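Local coordinates for protein Exo beta-1,2-glucooligosaccharide sophorohydrolase (non-reducing end) (Parabacteroides distasonis ATCC 8503, PDB 5Z06) that hydrolyses linear beta-1,2-glucan and beta-1,2-glucooligosaccharides of four or more units in exo fashion, releasing sophorose from the non-reducing end, at residues N104-A110 and K154-L160; D7-F11 and E69-C73; Y27-I33 and P62-S68. All coordinates share one frame. Numbering follows the deposited sequence.

Contact 1: N104-A110 and K154-L160; sequences NIAIRYA and KLAAVAL
A classic beta bulge interrupts this antiparallel pair: A156 and A157 both face R108, whose O accepts from A157 N at 3.1 Å and, weakly, from A156 N at 2.9 Å. A156 takes near-helical phi/psi of -76/-38°, following L155 at the centre of an inverse gamma turn (-87/83°). Before the bulge the register is I105-L160, A106-A159, I107-V158, R108-A157; after it, Y109 faces L155. Backbone hydrogen bonds run A106 N to A159 O (2.9 Å), A159 N to A106 O (2.8 Å), R108 N to A157 O (2.7 Å) and A110 N to K154 O (2.8 Å). Strands 104-109 and 155-160 lie in one sheet of a beta-sandwich; their axes approach to 4.3 Å with N-to-C directions at 154°. I105, I107, Y109, L155, V158 and L160 share a face, from which I105, L155, V158 and L160 pack on the second sheet; I105 CD1 meets V158 CG1 at 3.6 Å. On the other face R108 (t, t, p) arches over the alanines, NH1 3.5 Å from A156 CB, and salt-bridges E69.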
loop_
_atom_site.group_PDB
_atom_site.type_symbol
_atom_site.label_atom_id
_atom_site.label_comp_id
_atom_site.label_asym_id
_atom_site.label_seq_id
_atom_site.Cartn_x
_atom_site.Cartn_y
_atom_site.Cartn_z
ATOM N N ASN A 104 11.133 -3.534 33.752
ATOM C CA ASN A 104 11.027 -2.097 33.758
ATOM C C ASN A 104 10.698 -1.660 32.333
ATOM O O ASN A 104 11.064 -2.318 31.357
ATOM C CB ASN A 104 12.318 -1.430 34.231
ATOM C CG ASN A 104 12.651 -1.748 35.689
ATOM O OD1 ASN A 104 11.785 -2.133 36.480
ATOM N ND2 ASN A 104 13.917 -1.599 36.038
ATOM N N ILE A 105 10.002 -0.539 32.240
ATOM C CA ILE A 105 9.427 -0.095 31.002
ATOM C C ILE A 105 9.640 1.395 30.867
ATOM O O ILE A 105 9.508 2.133 31.833
ATOM C CB ILE A 105 7.931 -0.473 30.884
ATOM C CG1 ILE A 105 7.332 0.090 29.599
ATOM C CG2 ILE A 105 7.127 -0.003 32.085
ATOM C CD1 ILE A 105 6.033 -0.601 29.230
ATOM N N ALA A 106 9.944 1.797 29.643
ATOM C CA ALA A 106 10.296 3.142 29.284
ATOM C C ALA A 106 9.846 3.364 27.856
ATOM O O ALA A 106 9.316 2.458 27.192
ATOM C CB ALA A 106 11.792 3.351 29.396
ATOM N N ILE A 107 10.011 4.589 27.389
ATOM C CA ILE A 107 9.715 4.902 26.005
ATOM C C ILE A 107 11.015 5.404 25.423
ATOM O O ILE A 107 11.684 6.230 26.036
ATOM C CB ILE A 107 8.535 5.882 25.887
ATOM C CG1 ILE A 107 7.253 5.123 26.249
ATOM C CG2 ILE A 107 8.441 6.450 24.469
ATOM C CD1 ILE A 107 5.998 5.960 26.406
ATOM N N ARG A 108 11.395 4.840 24.282
ATOM C CA ARG A 108 12.558 5.286 23.577
ATOM C C ARG A 108 12.118 6.356 22.605
ATOM O O ARG A 108 11.171 6.138 21.842
ATOM C CB ARG A 108 13.242 4.159 22.810
ATOM C CG ARG A 108 14.551 4.627 22.178
ATOM C CD ARG A 108 15.344 3.569 21.423
ATOM N NE ARG A 108 14.562 2.897 20.397
ATOM C CZ ARG A 108 14.163 3.416 19.233
ATOM N NH1 ARG A 108 14.410 4.678 18.888
ATOM N NH2 ARG A 108 13.464 2.658 18.408
ATOM N N TYR A 109 12.830 7.488 22.631
ATOM C CA TYR A 109 12.591 8.585 21.714
ATOM C C TYR A 109 13.205 8.272 20.372
ATOM O O TYR A 109 14.066 7.386 20.269
ATOM C CB TYR A 109 13.154 9.916 22.245
ATOM C CG TYR A 109 12.443 10.432 23.479
ATOM C CD1 TYR A 109 11.154 10.966 23.395
ATOM C CD2 TYR A 109 13.057 10.393 24.739
ATOM C CE1 TYR A 109 10.502 11.454 24.522
ATOM C CE2 TYR A 109 12.412 10.869 25.863
ATOM C CZ TYR A 109 11.146 11.400 25.743
ATOM O OH TYR A 109 10.514 11.864 26.846
ATOM N N ALA A 110 12.772 9.003 19.350
ATOM C CA ALA A 110 13.341 8.872 17.998
ATOM C C ALA A 110 14.859 9.111 17.948
ATOM O O ALA A 110 15.552 8.521 17.113
ATOM C CB ALA A 110 12.627 9.806 17.030
ATOM N N LYS A 154 7.950 11.164 17.882
ATOM C CA LYS A 154 9.184 11.019 18.662
ATOM C C LYS A 154 9.123 9.879 19.701
ATOM O O LYS A 154 10.149 9.515 20.279
ATOM C CB LYS A 154 9.566 12.361 19.290
ATOM C CG LYS A 154 10.099 13.321 18.231
ATOM C CD LYS A 154 10.240 14.744 18.724
ATOM C CE LYS A 154 11.098 15.536 17.738
ATOM N NZ LYS A 154 10.926 17.001 17.904
ATOM N N LEU A 155 7.932 9.343 19.946
ATOM C CA LEU A 155 7.770 8.188 20.817
ATOM C C LEU A 155 7.967 6.963 19.932
ATOM O O LEU A 155 7.005 6.379 19.405
ATOM C CB LEU A 155 6.392 8.215 21.491
ATOM C CG LEU A 155 6.038 9.528 22.243
ATOM C CD1 LEU A 155 4.701 9.374 22.949
ATOM C CD2 LEU A 155 7.116 9.961 23.240
ATOM N N ALA A 156 9.237 6.620 19.738
ATOM C CA ALA A 156 9.637 5.627 18.738
ATOM C C ALA A 156 9.337 4.203 19.192
ATOM O O ALA A 156 8.946 3.371 18.379
ATOM C CB ALA A 156 11.110 5.765 18.385
ATOM N N ALA A 157 9.534 3.913 20.474
ATOM C CA ALA A 157 9.398 2.548 20.937
ATOM C C ALA A 157 9.069 2.481 22.396
ATOM O O ALA A 157 9.407 3.381 23.148
ATOM C CB ALA A 157 10.672 1.764 20.653
ATOM N N VAL A 158 8.376 1.410 22.770
ATOM C CA VAL A 158 8.222 1.013 24.145
ATOM C C VAL A 158 9.413 0.114 24.465
ATOM O O VAL A 158 9.580 -0.930 23.838
ATOM C CB VAL A 158 6.908 0.268 24.351
ATOM C CG1 VAL A 158 6.827 -0.324 25.746
ATOM C CG2 VAL A 158 5.761 1.226 24.121
ATOM N N ALA A 159 10.227 0.543 25.436
ATOM C CA ALA A 159 11.443 -0.143 25.834
ATOM C C ALA A 159 11.216 -0.969 27.085
ATOM O O ALA A 159 10.466 -0.571 27.987
ATOM C CB ALA A 159 12.551 0.863 26.078
ATOM N N LEU A 160 11.872 -2.129 27.134
ATOM C CA LEU A 160 11.740 -3.034 28.260
ATOM C C LEU A 160 13.100 -3.464 28.720
ATOM O O LEU A 160 13.997 -3.707 27.908
ATOM C CB LEU A 160 10.898 -4.244 27.900
ATOM C CG LEU A 160 9.474 -3.890 27.495
ATOM C CD1 LEU A 160 8.847 -5.018 26.692
ATOM C CD2 LEU A 160 8.625 -3.554 28.710
#

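Contact 2: D7-F11 and E69-C73; sequences DYVFF and EIQYC
This buried contact sets the corner at F10 against the end of strand 69-71, joining the two facing sheets of the N-terminal beta-sandwich through an aromatic stack, apolar side chains and two bridging waters. F10 and Y8 pair by backbone with strand 169-180 of one sheet, whereas I70 pairs with V158 of the other. V9 is extended (-102/131°), F10 turns the corner (-88/-36°) and F11 resumes an extended course (-157/129°). In 69-73, I70 and Q71 are extended and Y72 continues at -61/132°. The nearest CA atoms are those of F10 and Y72, 4.4 Å apart.

Y8 (chi1 t, chi2 92°) and Y72 (t, 73°) form an offset stack, with ring centroids 3.9 Å apart and planes at 11°; Y8 CZ lies 3.4 Å from Y72 CG. The Y8 hydroxyl bonds to L155 O, while V9 O lies at the Y72 ring edge, 3.2 Å from Y72 CD1. With F10 in the m rotamer (chi2 -83°), F10 CD1, at the ring edge, lies 3.6 Å from Y72 N. I70 CG2 packs at 3.9 Å from F10 CB and 3.8 Å from F11 CB. The F11 side chain (t, 84°) leads away to within about 4 Å, at its nearest atom, of the bound calcium ion, whose ligands include N52 and D175. Water supplies the polar links between the backbones: one water donates to V9 O (2.5 Å) and accepts from C73 N (2.8 Å), and a second donates to both F10 O (2.5 Å) and Q71 O (2.6 Å).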
loop_
_atom_site.group_PDB
_atom_site.type_symbol
_atom_site.label_atom_id
_atom_site.label_comp_id
_atom_site.label_asym_id
_atom_site.label_seq_id
_atom_site.Cartn_x
_atom_site.Cartn_y
_atom_site.Cartn_z
ATOM N N ASP A 7 -5.178 5.690 16.592
ATOM C CA ASP A 7 -4.441 5.445 17.810
ATOM C C ASP A 7 -2.996 5.198 17.404
ATOM O O ASP A 7 -2.733 4.534 16.394
ATOM C CB ASP A 7 -5.026 4.262 18.537
ATOM C CG ASP A 7 -6.466 4.467 18.876
ATOM O OD1 ASP A 7 -6.819 5.580 19.332
ATOM O OD2 ASP A 7 -7.234 3.509 18.684
ATOM N N TYR A 8 -2.072 5.763 18.174
ATOM C CA TYR A 8 -0.648 5.520 17.984
ATOM C C TYR A 8 -0.287 4.198 18.665
ATOM O O TYR A 8 -0.072 4.116 19.894
ATOM C CB TYR A 8 0.119 6.672 18.555
ATOM C CG TYR A 8 1.567 6.695 18.211
ATOM C CD1 TYR A 8 2.017 7.382 17.094
ATOM C CD2 TYR A 8 2.506 6.083 19.030
ATOM C CE1 TYR A 8 3.360 7.447 16.802
ATOM C CE2 TYR A 8 3.854 6.139 18.729
ATOM C CZ TYR A 8 4.270 6.817 17.617
ATOM O OH TYR A 8 5.604 6.884 17.321
ATOM N N VAL A 9 -0.255 3.155 17.840
ATOM C CA VAL A 9 -0.141 1.773 18.289
ATOM C C VAL A 9 1.290 1.298 18.099
ATOM O O VAL A 9 1.845 1.463 17.034
ATOM C CB VAL A 9 -1.107 0.882 17.481
ATOM C CG1 VAL A 9 -0.941 -0.598 17.807
ATOM C CG2 VAL A 9 -2.540 1.312 17.739
ATOM N N PHE A 10 1.872 0.698 19.131
ATOM C CA PHE A 10 3.166 0.041 19.020
ATOM C C PHE A 10 3.016 -1.413 18.598
ATOM O O PHE A 10 3.863 -1.950 17.902
ATOM C CB PHE A 10 3.906 0.107 20.344
ATOM C CG PHE A 10 4.262 1.488 20.744
ATOM C CD1 PHE A 10 5.395 2.089 20.231
ATOM C CD2 PHE A 10 3.451 2.206 21.619
ATOM C CE1 PHE A 10 5.732 3.383 20.586
ATOM C CE2 PHE A 10 3.790 3.504 21.988
ATOM C CZ PHE A 10 4.930 4.090 21.477
ATOM N N PHE A 11 1.962 -2.067 19.071
ATOM C CA PHE A 11 1.670 -3.404 18.627
ATOM C C PHE A 11 0.212 -3.733 18.816
ATOM O O PHE A 11 -0.327 -3.548 19.904
ATOM C CB PHE A 11 2.500 -4.404 19.411
ATOM C CG PHE A 11 2.283 -5.805 18.973
ATOM C CD1 PHE A 11 2.978 -6.304 17.890
ATOM C CD2 PHE A 11 1.370 -6.617 19.621
ATOM C CE1 PHE A 11 2.778 -7.591 17.463
ATOM C CE2 PHE A 11 1.161 -7.915 19.189
ATOM C CZ PHE A 11 1.866 -8.406 18.112
ATOM N N GLU A 69 12.598 -3.775 22.796
ATOM C CA GLU A 69 11.687 -2.696 22.482
ATOM C C GLU A 69 10.715 -3.090 21.401
ATOM O O GLU A 69 11.046 -3.885 20.513
ATOM C CB GLU A 69 12.443 -1.446 22.068
ATOM C CG GLU A 69 13.310 -1.619 20.847
ATOM C CD GLU A 69 13.914 -0.308 20.392
ATOM O OE1 GLU A 69 13.813 0.004 19.191
ATOM O OE2 GLU A 69 14.486 0.418 21.239
ATOM N N ILE A 70 9.523 -2.515 21.494
ATOM C CA ILE A 70 8.481 -2.675 20.524
ATOM C C ILE A 70 8.392 -1.334 19.814
ATOM O O ILE A 70 8.031 -0.321 20.412
ATOM C CB ILE A 70 7.160 -3.046 21.191
ATOM C CG1 ILE A 70 7.303 -4.380 21.918
ATOM C CG2 ILE A 70 6.061 -3.180 20.152
ATOM C CD1 ILE A 70 7.620 -4.257 23.380
ATOM N N GLN A 71 8.717 -1.353 18.535
ATOM C CA GLN A 71 8.849 -0.143 17.741
ATOM C C GLN A 71 7.548 0.229 17.051
ATOM O O GLN A 71 6.856 -0.626 16.456
ATOM C CB GLN A 71 9.934 -0.317 16.713
ATOM C CG GLN A 71 11.308 -0.543 17.310
ATOM C CD GLN A 71 12.267 -1.218 16.354
ATOM O OE1 GLN A 71 11.897 -1.584 15.247
ATOM N NE2 GLN A 71 13.505 -1.397 16.786
ATOM N N TYR A 72 7.219 1.517 17.135
ATOM C CA TYR A 72 6.105 2.055 16.372
ATOM C C TYR A 72 6.434 1.850 14.904
ATOM O O TYR A 72 7.535 2.153 14.495
ATOM C CB TYR A 72 5.885 3.557 16.631
ATOM C CG TYR A 72 4.865 4.141 15.679
ATOM C CD1 TYR A 72 3.513 3.847 15.818
ATOM C CD2 TYR A 72 5.255 4.958 14.629
ATOM C CE1 TYR A 72 2.578 4.363 14.956
ATOM C CE2 TYR A 72 4.323 5.484 13.747
ATOM C CZ TYR A 72 2.987 5.182 13.908
ATOM O OH TYR A 72 2.070 5.700 13.008
ATOM N N CYS A 73 5.473 1.326 14.157
ATOM C CA CYS A 73 5.638 1.020 12.717
ATOM C C CYS A 73 5.088 2.197 11.940
ATOM O O CYS A 73 3.883 2.373 11.924
ATOM C CB CYS A 73 4.858 -0.272 12.358
ATOM S SG CYS A 73 4.625 -0.565 10.578
HETATM O O HOH W 1 2.916 0.433 15.035
HETATM O O HOH W 2 4.793 -1.906 15.592
#

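Contact 3: Y27-I33 and P62-S68; sequences YTSPSWI and PGGDWYS
W66 takes the p rotamer (chi1 61°, chi2 -100°), placing its indole beside S31 and I33: W66 CE3 lies 3.8 Å from I33 CD1, and S31 CB is at the ring edge, 4.2 Å from W66 CD1. I33 (tt) also reaches S68, CD1 to CB at 3.8 Å, and W66 NE1 bonds to S60. Y27 is likewise p; its CB meets W66 CB at 3.8 Å, and the ring leads away. Y27-W66 is a non-hydrogen-bonded antiparallel pair (CA-CA 3.9 Å) and T28-D65 a hydrogen-bonded one (5.0 Å), with T28 N to D65 O at 2.6 Å and D65 N to T28 O at 3.1 Å. Edge strand 23-28 of a five-stranded sheet ends here; a type VIa turn, with cis P30 and a weak S31 N to T28 O bond (3.1 Å), leads to strand 32-33, which pairs with 53-59 of the other sheet. P30 CG packs 3.5 Å from P62 O. S31 (m) points at G64, where a CB would clash with S31 N and T28 O; S31 OG bonds to A61 N and shares a water (2.7 Å) with G64 O (3.1 Å). T28 (m) and D65 (t) share one face, Y27 and W66 the other; D65 salt-bridges R161.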
loop_
_atom_site.group_PDB
_atom_site.type_symbol
_atom_site.label_atom_id
_atom_site.label_comp_id
_atom_site.label_asym_id
_atom_site.label_seq_id
_atom_site.Cartn_x
_atom_site.Cartn_y
_atom_site.Cartn_z
ATOM N N TYR A 27 20.516 -9.209 24.545
ATOM C CA TYR A 27 20.908 -9.567 25.893
ATOM C C TYR A 27 22.398 -9.710 25.987
ATOM O O TYR A 27 23.102 -9.905 24.988
ATOM C CB TYR A 27 20.221 -10.884 26.337
ATOM C CG TYR A 27 20.599 -12.018 25.441
ATOM C CD1 TYR A 27 21.719 -12.814 25.719
ATOM C CD2 TYR A 27 19.894 -12.252 24.264
ATOM C CE1 TYR A 27 22.108 -13.825 24.855
ATOM C CE2 TYR A 27 20.263 -13.270 23.405
ATOM C CZ TYR A 27 21.370 -14.051 23.700
ATOM O OH TYR A 27 21.740 -15.048 22.844
ATOM N N THR A 28 22.849 -9.626 27.224
ATOM C CA THR A 28 24.215 -9.895 27.608
ATOM C C THR A 28 24.097 -11.041 28.594
ATOM O O THR A 28 23.469 -10.909 29.659
ATOM C CB THR A 28 24.834 -8.699 28.315
ATOM O OG1 THR A 28 24.642 -7.541 27.513
ATOM C CG2 THR A 28 26.332 -8.921 28.577
ATOM N N SER A 29 24.659 -12.174 28.210
ATOM C CA SER A 29 24.744 -13.327 29.092
ATOM C C SER A 29 25.417 -12.888 30.423
ATOM O O SER A 29 26.343 -12.084 30.380
ATOM C CB SER A 29 25.535 -14.415 28.369
ATOM O OG SER A 29 25.885 -15.440 29.254
ATOM N N PRO A 30 24.997 -13.388 31.586
ATOM C CA PRO A 30 24.148 -14.572 31.750
ATOM C C PRO A 30 22.659 -14.343 31.663
ATOM O O PRO A 30 21.905 -15.269 31.920
ATOM C CB PRO A 30 24.504 -15.048 33.175
ATOM C CG PRO A 30 24.898 -13.779 33.864
ATOM C CD PRO A 30 25.737 -13.098 32.827
ATOM N N SER A 31 22.238 -13.130 31.349
ATOM C CA SER A 31 20.834 -12.879 31.068
ATOM C C SER A 31 20.471 -13.393 29.674
ATOM O O SER A 31 21.333 -13.692 28.843
ATOM C CB SER A 31 20.501 -11.386 31.207
ATOM O OG SER A 31 20.422 -11.038 32.562
ATOM N N TRP A 32 19.179 -13.487 29.432
ATOM C CA TRP A 32 18.700 -13.971 28.185
ATOM C C TRP A 32 17.354 -13.371 27.894
ATOM O O TRP A 32 16.591 -13.078 28.799
ATOM C CB TRP A 32 18.638 -15.500 28.188
ATOM C CG TRP A 32 18.181 -16.048 26.889
ATOM C CD1 TRP A 32 18.792 -15.901 25.662
ATOM C CD2 TRP A 32 16.977 -16.772 26.650
ATOM N NE1 TRP A 32 18.043 -16.517 24.684
ATOM C CE2 TRP A 32 16.925 -17.058 25.263
ATOM C CE3 TRP A 32 15.942 -17.228 27.469
ATOM C CZ2 TRP A 32 15.886 -17.779 24.696
ATOM C CZ3 TRP A 32 14.898 -17.948 26.889
ATOM C CH2 TRP A 32 14.892 -18.224 25.524
ATOM N N ILE A 33 17.111 -13.118 26.618
ATOM C CA ILE A 33 15.770 -12.870 26.133
ATOM C C ILE A 33 15.571 -13.617 24.820
ATOM O O ILE A 33 16.443 -13.622 23.939
ATOM C CB ILE A 33 15.435 -11.363 25.995
ATOM C CG1 ILE A 33 14.007 -11.198 25.498
ATOM C CG2 ILE A 33 16.431 -10.634 25.081
ATOM C CD1 ILE A 33 13.425 -9.832 25.775
ATOM N N PRO A 62 21.916 -11.885 37.544
ATOM C CA PRO A 62 22.863 -10.928 38.088
ATOM C C PRO A 62 24.081 -10.850 37.201
ATOM O O PRO A 62 24.577 -11.874 36.741
ATOM C CB PRO A 62 23.236 -11.513 39.463
ATOM C CG PRO A 62 22.163 -12.490 39.799
ATOM C CD PRO A 62 21.541 -12.933 38.513
ATOM N N GLY A 63 24.536 -9.636 36.938
ATOM C CA GLY A 63 25.691 -9.404 36.081
ATOM C C GLY A 63 25.409 -9.423 34.585
ATOM O O GLY A 63 26.317 -9.206 33.784
ATOM N N GLY A 64 24.165 -9.701 34.200
ATOM C CA GLY A 64 23.791 -9.737 32.802
ATOM C C GLY A 64 22.809 -8.623 32.551
ATOM O O GLY A 64 22.393 -7.911 33.462
ATOM N N ASP A 65 22.407 -8.496 31.301
ATOM C CA ASP A 65 21.399 -7.525 30.949
ATOM C C ASP A 65 20.605 -8.039 29.772
ATOM O O ASP A 65 21.084 -8.876 29.020
ATOM C CB ASP A 65 22.067 -6.195 30.589
ATOM C CG ASP A 65 21.165 -4.995 30.834
ATOM O OD1 ASP A 65 20.141 -5.089 31.560
ATOM O OD2 ASP A 65 21.496 -3.939 30.281
ATOM N N TRP A 66 19.378 -7.557 29.642
ATOM C CA TRP A 66 18.654 -7.691 28.411
ATOM C C TRP A 66 17.888 -6.425 28.109
ATOM O O TRP A 66 17.598 -5.621 28.992
ATOM C CB TRP A 66 17.745 -8.934 28.416
ATOM C CG TRP A 66 16.671 -8.985 29.446
ATOM C CD1 TRP A 66 16.693 -9.679 30.625
ATOM C CD2 TRP A 66 15.386 -8.362 29.377
ATOM N NE1 TRP A 66 15.511 -9.519 31.292
ATOM C CE2 TRP A 66 14.688 -8.716 30.555
ATOM C CE3 TRP A 66 14.763 -7.539 28.442
ATOM C CZ2 TRP A 66 13.390 -8.274 30.817
ATOM C CZ3 TRP A 66 13.483 -7.106 28.694
ATOM C CH2 TRP A 66 12.809 -7.461 29.879
ATOM N N TYR A 67 17.584 -6.259 26.829
ATOM C CA TYR A 67 16.852 -5.121 26.335
ATOM C C TYR A 67 15.841 -5.618 25.314
ATOM O O TYR A 67 16.147 -6.489 24.484
ATOM C CB TYR A 67 17.802 -4.135 25.680
ATOM C CG TYR A 67 17.078 -2.942 25.116
ATOM C CD1 TYR A 67 16.592 -1.946 25.956
ATOM C CD2 TYR A 67 16.845 -2.828 23.740
ATOM C CE1 TYR A 67 15.905 -0.865 25.441
ATOM C CE2 TYR A 67 16.162 -1.749 23.215
ATOM C CZ TYR A 67 15.698 -0.778 24.059
ATOM O OH TYR A 67 15.031 0.280 23.538
ATOM N N SER A 68 14.644 -5.072 25.381
ATOM C CA SER A 68 13.700 -5.257 24.326
ATOM C C SER A 68 13.010 -3.959 24.044
ATOM O O SER A 68 12.863 -3.133 24.930
ATOM C CB SER A 68 12.663 -6.293 24.697
ATOM O OG SER A 68 11.916 -6.598 23.554
HETATM O O HOH W 3 19.613 -9.099 34.224
#

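Contacts 2 and 3 share strand 65-71, contact 3 using its beginning and contact 2 its end; contact 1 lies on its sheet neighbour 155-161. In chain order contact 3 is nested inside the loop closed by contact 2, their centres about 23 Å apart. Contacts 1 and 2, about 9 Å apart between centres, meet where Y8 OH lies 2.6 Å from L155 O, a probable hydrogen bond, and R108 NE 2.6 Å from E69 OE2 in a salt bridge. Contacts 1 and 3, about 18 Å between centres, join through a probable hydrogen bond, L160 N to S68 O at 2.6 Å. Calcium borders contact 2 at F11; of the three, contact 3 lies farthest from the chain centre (about 38 Å between centres, against 27 and 19 Å for contacts 1 and 2).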